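PDB 3RD5: Mypaa.01249.c from Mycobacterium paratuberculosis, which is of unknown specific function but probably acts as an oxidoreductase of the short-chain dehydrogenase/reductase family. Local coordinates for residues Ile44-Thr50 and Val64-Asp70; Leu69-Asp73 and Gly113-His119; Ala81-Ala87 and Leu125-Leu130. All coordinates share one frame; numbering follows the deposited sequence. Where two conformers were deposited one is given.

Contact 1 (Ile44-Thr50 and Val64-Asp70); sequences IMAVRDT and VEVRELD
Strands 44-47 and 64-68 run parallel, their axes 4.6 Å apart at closest and turned by 29°, and four backbone bonds join them, from Met45 N to Glu65 O, Arg67 N to Met45 O, Val47 N to Arg67 O and Leu69 N to Val47 O. The first three donors approach nearly in line with the carbonyl; Leu69 N instead stands well above the plane of the Val47 carbonyl, where the strands end. On the face carrying Ile44, Ala46 and Arg67, the Ile44 methyl CD1 lies over one face of the Arg67 guanidinium, 3.8 Å from Arg67 NH2, while Ile44 CG2 touches the Arg67 CD methylene. Glu65 holds that guanidinium at its edge, Arg67 NE reaching Glu65 OE2 at 3.0 Å and Arg67 NH2 reaching Glu65 OE1. Ala46 CB packs on Leu69 CD2 at 3.6 Å, and Phe80 of helix 74-82 covers both. On the opposite face, with Met45, Val66 CG1, anti to its own N (chi1 173°), meets Val47 CG2 at 3.8 Å and Thr50 CB. Thr50 CG2 lies against the Glu68 backbone, 3.5 Å from Glu68 CA. One water donates to Glu68 OE2 and Arg48 O; another joins Glu68 OE1 to Thr50 OG1. Beyond the strands the extended Arg48 runs alongside Asp70: Arg48 NH1 is 2.8 Å from Asp70 OD1, but the carboxylate lies over the guanidinium face with the two planes 60° apart, a salt bridge of charge alone. Asp49 caps helix 50-57 through Lys52 N. Strand 42-47, helix 50-57 and strand 63-68 form one beta-alpha-beta unit, with 63-68 at the edge of the sheet, as in the Rossmann fold of short-chain dehydrogenases.

Contact 2 (Leu69-Asp73 and Gly113-His119); sequences LDLQD and GTNHLGH
Gly113 O is gripped by two donors: Gly118 N, one residue later than in a regular alpha-helix, within the wider pi-type turn of 113-117, and water 3, 2.9 Å from Gly113 O, which also donates to Leu71 O at 2.8 Å and so joins the loop to the helix. The lack of a side chain at Gly118 lets the Leu71 carbonyl come close to the helix. Leu71 reaches the helix with both methyls: Leu71 CD2 rests on the Gly118 backbone, 3.6 Å from Gly118 C, and Leu71 CD1 lies off-centre against the His119 ring, 4.1 Å from its centroid. The ring is fixed at both nitrogens, His119 ND1 donating in the ring plane to Asn115 O at 2.9 Å and His119 NE2 bonded to Thr22 OG1. In this Rossmann-type fold the loop leaves the carboxyl end of strand 63-68 and leads into helix 74-82, here passing beside helix 110-126. The loop is folded by a type I turn from Asp70 to Asp73 and by an Asx turn, Gln72 N to Asp70 OD1. The extended Gln72 side chain brings NE2 to 3.0 Å from Thr114 OG1, a hydroxyl already bonded to Ser110 O.

Contact 3 (Ala81-Ala87 and Leu125-Leu130); sequences ADGVSGA and LLLPRL
Arg129, just past the 3-10 segment that follows helix 110-126, reaches across to the backbone after helix 74-82, and almost every atom of its chain meets a carbonyl there. Its CB lies beside Ser85 O and Gly86 CA, CG also lies beside Ser85 O, and CD passes 3.4 Å from Ser85 O. A bend at CG-CD (chi3 -60°) then turns the guanidinium edge-on to the carbonyl of Val84: Arg129 NE reaches Val84 O at 2.9 Å and Arg129 NH2 reaches the same oxygen at 3.1 Å, side-on, with the oxygen in the guanidinium plane. Two N-H groups thus grip one acceptor and fix the rotation of the group. Arg129 NH2 also comes within 2.8 Å of Ala81 O, itself the acceptor for Val84 N at the turn. Water 4 accepts a hydrogen bond from Arg129 NH2 and donates one to Asp82 OD1, so arginine and aspartate are joined through water rather than directly. The Arg129 carbonyl begins the pairing of the two chains: Ala87 N donates to Arg129 O at 3.1 Å, tilted 26° from the carbonyl plane, and Ala87 pairs in parallel with Leu130. Strand 87-92 belongs to the central Rossmann sheet, and the short strand 130-131 pairs with its start just before strand 133-137. The rest of the packing is apolar. Ala81 CB sits against Leu125 CB at 3.7 Å, joining the ends of the two helices. Leu126 CD2 touches both Ala81 O and Val84 CB, each at 3.7 Å, the Val84 and Leu126 side chains crossing at about a right angle. Ala87 CB meets Leu130 CD2; Leu126 and Leu130 also pack on Leu90.

How the contacts relate
Contact 2 is the buried one, closest to the centre of the chain; contacts 1 and 3 are partly buried and reach the surface through charged side chains. Contact 1 pairs the edge strand 63-68 with its neighbour 42-47, contact 2 sets the loop continuing from 63-68 against helix 110-126, and contact 3 uses the far end of that helix, with helix 74-82 linking loops 69-73 and 83-86. Contacts 1 and 2 share Leu69 and Asp70; Asp70 OD1 serves both Arg48 and Gln72 N. Arg67 of contact 1 packs on Val84 of contact 3. Strand pairing dominates contact 1, a water and leucine packing contact 2, and an arginine on carbonyls contact 3.

Contact 1 (Ile44-Thr50 and Val64-Asp70)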
loop_
_atom_site.group_PDB
_atom_site.type_symbol
_atom_site.label_atom_id
_atom_site.label_comp_id
_atom_site.label_asym_id
_atom_site.label_seq_id
_atom_site.Cartn_x
_atom_site.Cartn_y
_atom_site.Cartn_z
ATOM N N ILE A 44 -12.274 -7.435 1.351
ATOM C CA ILE A 44 -12.911 -6.415 0.513
ATOM C C ILE A 44 -11.848 -5.923 -0.467
ATOM O O ILE A 44 -10.883 -5.256 -0.049
ATOM C CB ILE A 44 -13.452 -5.262 1.355
ATOM C CG1 ILE A 44 -14.513 -5.766 2.337
ATOM C CG2 ILE A 44 -14.019 -4.151 0.457
ATOM C CD1 ILE A 44 -14.859 -4.754 3.436
ATOM N N MET A 45 -11.982 -6.315 -1.738
ATOM C CA MET A 45 -11.073 -5.892 -2.785
ATOM C C MET A 45 -11.631 -4.635 -3.405
ATOM O O MET A 45 -12.750 -4.631 -3.926
ATOM C CB MET A 45 -10.941 -6.965 -3.863
ATOM C CG MET A 45 -10.184 -6.539 -5.084
ATOM S SD MET A 45 -8.476 -6.325 -4.692
ATOM C CE MET A 45 -8.458 -7.777 -3.571
ATOM N N ALA A 46 -10.847 -3.567 -3.372
ATOM C CA ALA A 46 -11.278 -2.232 -3.797
ATOM C C ALA A 46 -10.531 -1.870 -5.067
ATOM O O ALA A 46 -9.310 -1.668 -5.037
ATOM C CB ALA A 46 -11.000 -1.252 -2.665
ATOM N N VAL A 47 -11.255 -1.846 -6.201
ATOM C CA VAL A 47 -10.665 -1.780 -7.538
ATOM C C VAL A 47 -11.430 -0.841 -8.448
ATOM O O VAL A 47 -12.614 -0.593 -8.236
ATOM C CB VAL A 47 -10.605 -3.167 -8.193
ATOM C CG1 VAL A 47 -9.709 -4.089 -7.361
ATOM C CG2 VAL A 47 -12.010 -3.808 -8.404
ATOM N N ARG A 48 -10.758 -0.338 -9.485
ATOM C CA ARG A 48 -11.371 0.563 -10.460
ATOM C C ARG A 48 -12.340 -0.190 -11.351
ATOM O O ARG A 48 -13.469 0.275 -11.612
ATOM C CB ARG A 48 -10.283 1.219 -11.321
ATOM C CG ARG A 48 -10.750 2.340 -12.274
ATOM C CD ARG A 48 -9.602 2.761 -13.216
ATOM N NE ARG A 48 -9.744 4.101 -13.798
ATOM C CZ ARG A 48 -9.021 5.171 -13.454
ATOM N NH1 ARG A 48 -8.090 5.100 -12.510
ATOM N NH2 ARG A 48 -9.241 6.332 -14.055
ATOM N N ASP A 49 -11.902 -1.348 -11.846
ATOM C CA ASP A 49 -12.668 -2.147 -12.817
ATOM C C ASP A 49 -13.303 -3.304 -12.068
ATOM O O ASP A 49 -12.707 -4.391 -11.884
ATOM C CB ASP A 49 -11.771 -2.657 -13.961
ATOM C CG ASP A 49 -12.535 -3.430 -15.035
ATOM O OD1 ASP A 49 -13.691 -3.887 -14.813
ATOM O OD2 ASP A 49 -11.963 -3.578 -16.155
ATOM N N THR A 50 -14.510 -3.056 -11.600
ATOM C CA THR A 50 -15.231 -4.039 -10.788
ATOM C C THR A 50 -15.747 -5.233 -11.582
ATOM O O THR A 50 -15.912 -6.317 -11.023
ATOM C CB THR A 50 -16.382 -3.404 -9.996
ATOM O OG1 THR A 50 -17.323 -2.823 -10.916
ATOM C CG2 THR A 50 -15.894 -2.343 -8.995
ATOM N N VAL A 64 -14.224 -13.162 -0.893
ATOM C CA VAL A 64 -13.603 -11.970 -1.503
ATOM C C VAL A 64 -14.712 -11.177 -2.183
ATOM O O VAL A 64 -15.268 -11.624 -3.200
ATOM C CB VAL A 64 -12.509 -12.324 -2.522
ATOM C CG1 VAL A 64 -11.863 -11.051 -3.055
ATOM C CG2 VAL A 64 -11.442 -13.231 -1.907
ATOM N N GLU A 65 -15.055 -10.028 -1.592
ATOM C CA GLU A 65 -16.043 -9.088 -2.117
ATOM C C GLU A 65 -15.349 -8.023 -2.935
ATOM O O GLU A 65 -14.295 -7.591 -2.556
ATOM C CB GLU A 65 -16.844 -8.403 -0.985
ATOM C CG GLU A 65 -17.913 -7.420 -1.495
ATOM C CD GLU A 65 -18.541 -6.536 -0.433
ATOM O OE1 GLU A 65 -18.227 -6.677 0.774
ATOM O OE2 GLU A 65 -19.387 -5.693 -0.842
ATOM N N VAL A 66 -15.950 -7.606 -4.038
ATOM C CA VAL A 66 -15.404 -6.531 -4.872
ATOM C C VAL A 66 -16.246 -5.257 -4.726
ATOM O O VAL A 66 -17.488 -5.289 -4.853
ATOM C CB VAL A 66 -15.380 -6.993 -6.316
ATOM C CG1 VAL A 66 -14.993 -5.868 -7.258
ATOM C CG2 VAL A 66 -14.387 -8.144 -6.453
ATOM N N ARG A 67 -15.555 -4.139 -4.470
ATOM C CA ARG A 67 -16.189 -2.808 -4.405
ATOM C C ARG A 67 -15.398 -1.844 -5.271
ATOM O O ARG A 67 -14.192 -2.009 -5.485
ATOM C CB ARG A 67 -16.244 -2.279 -2.978
ATOM C CG ARG A 67 -17.049 -3.115 -2.018
ATOM C CD ARG A 67 -17.239 -2.435 -0.699
ATOM N NE ARG A 67 -17.833 -3.370 0.263
ATOM C CZ ARG A 67 -17.940 -3.151 1.567
ATOM N NH1 ARG A 67 -17.588 -1.998 2.100
ATOM N NH2 ARG A 67 -18.408 -4.118 2.347
ATOM N N GLU A 68 -16.072 -0.801 -5.725
ATOM C CA GLU A 68 -15.455 0.206 -6.590
ATOM C C GLU A 68 -14.633 1.205 -5.811
ATOM O O GLU A 68 -15.094 1.767 -4.805
ATOM C CB GLU A 68 -16.525 0.978 -7.371
ATOM C CG GLU A 68 -15.980 1.699 -8.582
ATOM C CD GLU A 68 -17.015 2.525 -9.294
ATOM O OE1 GLU A 68 -18.190 2.111 -9.337
ATOM O OE2 GLU A 68 -16.635 3.600 -9.815
ATOM N N LEU A 69 -13.417 1.420 -6.298
ATOM C CA LEU A 69 -12.509 2.438 -5.780
ATOM C C LEU A 69 -11.650 2.905 -6.942
ATOM O O LEU A 69 -10.947 2.088 -7.562
ATOM C CB LEU A 69 -11.631 1.897 -4.663
ATOM C CG LEU A 69 -10.444 2.762 -4.216
ATOM C CD1 LEU A 69 -11.008 4.058 -3.621
ATOM C CD2 LEU A 69 -9.563 1.998 -3.226
ATOM N N ASP A 70 -11.610 4.223 -7.185
ATOM C CA ASP A 70 -10.680 4.828 -8.110
ATOM C C ASP A 70 -9.709 5.711 -7.330
ATOM O O ASP A 70 -10.062 6.827 -6.928
ATOM C CB ASP A 70 -11.427 5.675 -9.145
ATOM C CG ASP A 70 -10.525 6.272 -10.192
ATOM O OD1 ASP A 70 -9.302 6.063 -10.137
ATOM O OD2 ASP A 70 -11.081 6.977 -11.118
HETATM O O HOH W 1 -14.035 2.971 -11.320
HETATM O O HOH W 2 -18.608 -0.350 -10.293
#

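Contact 2 (Leu69-Asp73 and Gly113-His119)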
loop_
_atom_site.group_PDB
_atom_site.type_symbol
_atom_site.label_atom_id
_atom_site.label_comp_id
_atom_site.label_asym_id
_atom_site.label_seq_id
_atom_site.Cartn_x
_atom_site.Cartn_y
_atom_site.Cartn_z
ATOM N N LEU A 69 -13.417 1.420 -6.298
ATOM C CA LEU A 69 -12.509 2.438 -5.780
ATOM C C LEU A 69 -11.650 2.905 -6.942
ATOM O O LEU A 69 -10.947 2.088 -7.562
ATOM C CB LEU A 69 -11.631 1.897 -4.663
ATOM C CG LEU A 69 -10.444 2.762 -4.216
ATOM C CD1 LEU A 69 -11.008 4.058 -3.621
ATOM C CD2 LEU A 69 -9.563 1.998 -3.226
ATOM N N ASP A 70 -11.610 4.223 -7.185
ATOM C CA ASP A 70 -10.680 4.828 -8.110
ATOM C C ASP A 70 -9.709 5.711 -7.330
ATOM O O ASP A 70 -10.062 6.827 -6.928
ATOM C CB ASP A 70 -11.427 5.675 -9.145
ATOM C CG ASP A 70 -10.525 6.272 -10.192
ATOM O OD1 ASP A 70 -9.302 6.063 -10.137
ATOM O OD2 ASP A 70 -11.081 6.977 -11.118
ATOM N N LEU A 71 -8.509 5.208 -7.070
ATOM C CA LEU A 71 -7.488 5.944 -6.337
ATOM C C LEU A 71 -7.048 7.227 -7.010
ATOM O O LEU A 71 -6.448 8.052 -6.356
ATOM C CB LEU A 71 -6.260 5.070 -6.064
ATOM C CG LEU A 71 -6.461 3.966 -5.004
ATOM C CD1 LEU A 71 -5.318 2.940 -5.164
ATOM C CD2 LEU A 71 -6.411 4.612 -3.581
ATOM N N GLN A 72 -7.360 7.404 -8.294
ATOM C CA GLN A 72 -7.100 8.643 -9.045
ATOM C C GLN A 72 -8.221 9.658 -8.972
ATOM O O GLN A 72 -8.244 10.613 -9.763
ATOM C CB GLN A 72 -6.780 8.339 -10.521
ATOM C CG GLN A 72 -5.589 7.391 -10.660
ATOM C CD GLN A 72 -5.058 7.236 -12.083
ATOM O OE1 GLN A 72 -5.267 8.098 -12.952
ATOM N NE2 GLN A 72 -4.264 6.189 -12.290
ATOM N N ASP A 73 -9.133 9.475 -8.031
ATOM C CA ASP A 73 -10.296 10.391 -7.867
ATOM C C ASP A 73 -10.618 10.445 -6.372
ATOM O O ASP A 73 -11.177 9.511 -5.821
ATOM C CB ASP A 73 -11.458 9.873 -8.723
ATOM C CG ASP A 73 -12.722 10.701 -8.623
ATOM O OD1 ASP A 73 -12.835 11.557 -7.729
ATOM O OD2 ASP A 73 -13.627 10.499 -9.490
ATOM N N GLY A 113 0.061 10.255 -7.422
ATOM C CA GLY A 113 -1.364 10.393 -7.115
ATOM C C GLY A 113 -2.025 9.071 -6.763
ATOM O O GLY A 113 -2.846 9.005 -5.828
ATOM N N THR A 114 -1.735 8.042 -7.514
ATOM C CA THR A 114 -2.324 6.715 -7.308
ATOM C C THR A 114 -1.660 6.012 -6.128
ATOM O O THR A 114 -2.312 5.533 -5.198
ATOM C CB THR A 114 -2.139 5.819 -8.551
ATOM O OG1 THR A 114 -2.737 6.451 -9.697
ATOM C CG2 THR A 114 -2.765 4.419 -8.342
ATOM N N ASN A 115 -0.329 5.927 -6.155
ATOM C CA ASN A 115 0.404 5.022 -5.285
ATOM C C ASN A 115 0.522 5.580 -3.882
ATOM O O ASN A 115 0.505 4.828 -2.913
ATOM C CB ASN A 115 1.799 4.810 -5.854
ATOM C CG ASN A 115 1.823 4.124 -7.215
ATOM O OD1 ASN A 115 0.793 3.629 -7.701
ATOM N ND2 ASN A 115 3.006 4.086 -7.848
ATOM N N HIS A 116 0.663 6.904 -3.778
ATOM C CA HIS A 116 0.775 7.558 -2.484
ATOM C C HIS A 116 -0.467 8.363 -2.082
ATOM O O HIS A 116 -1.081 8.097 -1.041
ATOM C CB HIS A 116 2.044 8.449 -2.421
ATOM C CG HIS A 116 2.115 9.292 -1.201
ATOM N ND1 HIS A 116 2.246 8.769 0.065
ATOM C CD2 HIS A 116 2.052 10.636 -1.050
ATOM C CE1 HIS A 116 2.232 9.757 0.951
ATOM N NE2 HIS A 116 2.120 10.912 0.296
ATOM N N LEU A 117 -0.832 9.387 -2.853
ATOM C CA LEU A 117 -1.857 10.317 -2.355
ATOM C C LEU A 117 -3.219 9.703 -2.156
ATOM O O LEU A 117 -3.900 9.973 -1.160
ATOM C CB LEU A 117 -1.951 11.599 -3.218
ATOM C CG LEU A 117 -0.666 12.452 -3.233
ATOM C CD1 LEU A 117 -0.659 13.487 -4.401
ATOM C CD2 LEU A 117 -0.407 13.175 -1.888
ATOM N N GLY A 118 -3.619 8.826 -3.073
ATOM C CA GLY A 118 -4.933 8.188 -2.907
ATOM C C GLY A 118 -4.947 7.257 -1.677
ATOM O O GLY A 118 -5.929 7.203 -0.959
ATOM N N HIS A 119 -3.856 6.550 -1.462
ATOM C CA HIS A 119 -3.664 5.707 -0.268
ATOM C C HIS A 119 -3.585 6.511 1.028
ATOM O O HIS A 119 -4.102 6.106 2.067
ATOM C CB HIS A 119 -2.451 4.799 -0.425
ATOM C CG HIS A 119 -2.701 3.602 -1.300
ATOM N ND1 HIS A 119 -1.780 3.171 -2.235
ATOM C CD2 HIS A 119 -3.705 2.690 -1.299
ATOM C CE1 HIS A 119 -2.243 2.050 -2.796
ATOM N NE2 HIS A 119 -3.438 1.759 -2.276
HETATM O O HOH W 3 -5.299 10.455 -5.633
#

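Contact 3 (Ala81-Ala87 and Leu125-Leu130)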
loop_
_atom_site.group_PDB
_atom_site.type_symbol
_atom_site.label_atom_id
_atom_site.label_comp_id
_atom_site.label_asym_id
_atom_site.label_seq_id
_atom_site.Cartn_x
_atom_site.Cartn_y
_atom_site.Cartn_z
ATOM N N ALA A 81 -14.477 4.785 1.236
ATOM C CA ALA A 81 -14.192 4.738 2.657
ATOM C C ALA A 81 -15.428 4.835 3.511
ATOM O O ALA A 81 -15.533 4.157 4.546
ATOM C CB ALA A 81 -13.188 5.858 3.039
ATOM N N ASP A 82 -16.358 5.703 3.119
ATOM C CA ASP A 82 -17.569 5.898 3.909
ATOM C C ASP A 82 -18.416 4.643 3.953
ATOM O O ASP A 82 -19.191 4.457 4.889
ATOM C CB ASP A 82 -18.363 7.066 3.346
ATOM C CG ASP A 82 -17.746 8.427 3.697
ATOM O OD1 ASP A 82 -16.854 8.522 4.583
ATOM O OD2 ASP A 82 -18.181 9.418 3.066
ATOM N N GLY A 83 -18.272 3.777 2.955
ATOM C CA GLY A 83 -18.953 2.494 2.928
ATOM C C GLY A 83 -18.350 1.370 3.733
ATOM O O GLY A 83 -18.966 0.292 3.817
ATOM N N VAL A 84 -17.151 1.585 4.285
ATOM C CA VAL A 84 -16.499 0.560 5.113
ATOM C C VAL A 84 -16.841 0.816 6.570
ATOM O O VAL A 84 -16.370 1.800 7.167
ATOM C CB VAL A 84 -14.972 0.575 4.925
ATOM C CG1 VAL A 84 -14.318 -0.495 5.793
ATOM C CG2 VAL A 84 -14.637 0.310 3.470
ATOM N N SER A 85 -17.663 -0.051 7.153
ATOM C CA SER A 85 -18.059 0.161 8.548
ATOM C C SER A 85 -16.966 -0.126 9.562
ATOM O O SER A 85 -16.964 0.422 10.666
ATOM C CB SER A 85 -19.296 -0.667 8.896
ATOM O OG SER A 85 -19.057 -2.017 8.625
ATOM N N GLY A 86 -16.013 -0.977 9.186
ATOM C CA GLY A 86 -14.899 -1.328 10.053
ATOM C C GLY A 86 -14.023 -2.329 9.339
ATOM O O GLY A 86 -14.477 -3.033 8.434
ATOM N N ALA A 87 -12.746 -2.369 9.704
ATOM C CA ALA A 87 -11.836 -3.390 9.189
ATOM C C ALA A 87 -10.740 -3.647 10.196
ATOM O O ALA A 87 -10.475 -2.825 11.087
ATOM C CB ALA A 87 -11.252 -3.009 7.833
ATOM N N LEU A 125 -8.999 8.328 6.215
ATOM C CA LEU A 125 -10.449 8.195 6.320
ATOM C C LEU A 125 -10.864 6.896 7.021
ATOM O O LEU A 125 -11.872 6.897 7.749
ATOM C CB LEU A 125 -11.079 8.281 4.942
ATOM C CG LEU A 125 -10.991 9.645 4.271
ATOM C CD1 LEU A 125 -11.302 9.545 2.786
ATOM C CD2 LEU A 125 -11.920 10.676 4.973
ATOM N N LEU A 126 -10.090 5.822 6.893
ATOM C CA LEU A 126 -10.415 4.540 7.543
ATOM C C LEU A 126 -9.880 4.383 8.968
ATOM O O LEU A 126 -10.394 3.570 9.747
ATOM C CB LEU A 126 -9.938 3.378 6.691
ATOM C CG LEU A 126 -10.658 3.183 5.369
ATOM C CD1 LEU A 126 -10.064 1.977 4.568
ATOM C CD2 LEU A 126 -12.159 2.949 5.608
ATOM N N LEU A 127 -8.803 5.102 9.313
ATOM C CA LEU A 127 -8.116 4.912 10.576
ATOM C C LEU A 127 -9.011 4.846 11.821
ATOM O O LEU A 127 -8.766 3.976 12.667
ATOM C CB LEU A 127 -7.023 5.965 10.798
ATOM C CG LEU A 127 -5.660 5.652 10.215
ATOM C CD1 LEU A 127 -4.766 6.894 10.253
ATOM C CD2 LEU A 127 -4.925 4.494 10.909
ATOM N N PRO A 128 -10.026 5.708 11.920
ATOM C CA PRO A 128 -10.901 5.637 13.105
ATOM C C PRO A 128 -11.676 4.330 13.262
ATOM O O PRO A 128 -12.246 4.095 14.352
ATOM C CB PRO A 128 -11.859 6.815 12.894
ATOM C CG PRO A 128 -11.144 7.721 11.992
ATOM C CD PRO A 128 -10.383 6.849 11.059
ATOM N N ARG A 129 -11.758 3.532 12.206
ATOM C CA ARG A 129 -12.524 2.288 12.185
ATOM C C ARG A 129 -11.670 1.052 11.899
ATOM O O ARG A 129 -12.197 -0.029 11.647
ATOM C CB ARG A 129 -13.675 2.408 11.197
ATOM C CG ARG A 129 -14.592 3.602 11.536
ATOM C CD ARG A 129 -15.895 3.606 10.729
ATOM N NE ARG A 129 -15.659 3.666 9.305
ATOM C CZ ARG A 129 -15.280 4.729 8.624
ATOM N NH1 ARG A 129 -15.061 5.887 9.226
ATOM N NH2 ARG A 129 -15.118 4.635 7.306
ATOM N N LEU A 130 -10.359 1.211 12.018
ATOM C CA LEU A 130 -9.399 0.110 11.875
ATOM C C LEU A 130 -8.974 -0.402 13.248
ATOM O O LEU A 130 -8.789 0.385 14.204
ATOM C CB LEU A 130 -8.142 0.559 11.129
ATOM C CG LEU A 130 -8.264 0.859 9.635
ATOM C CD1 LEU A 130 -6.878 1.230 9.032
ATOM C CD2 LEU A 130 -8.943 -0.289 8.851
HETATM O O HOH W 4 -14.921 7.352 5.919
#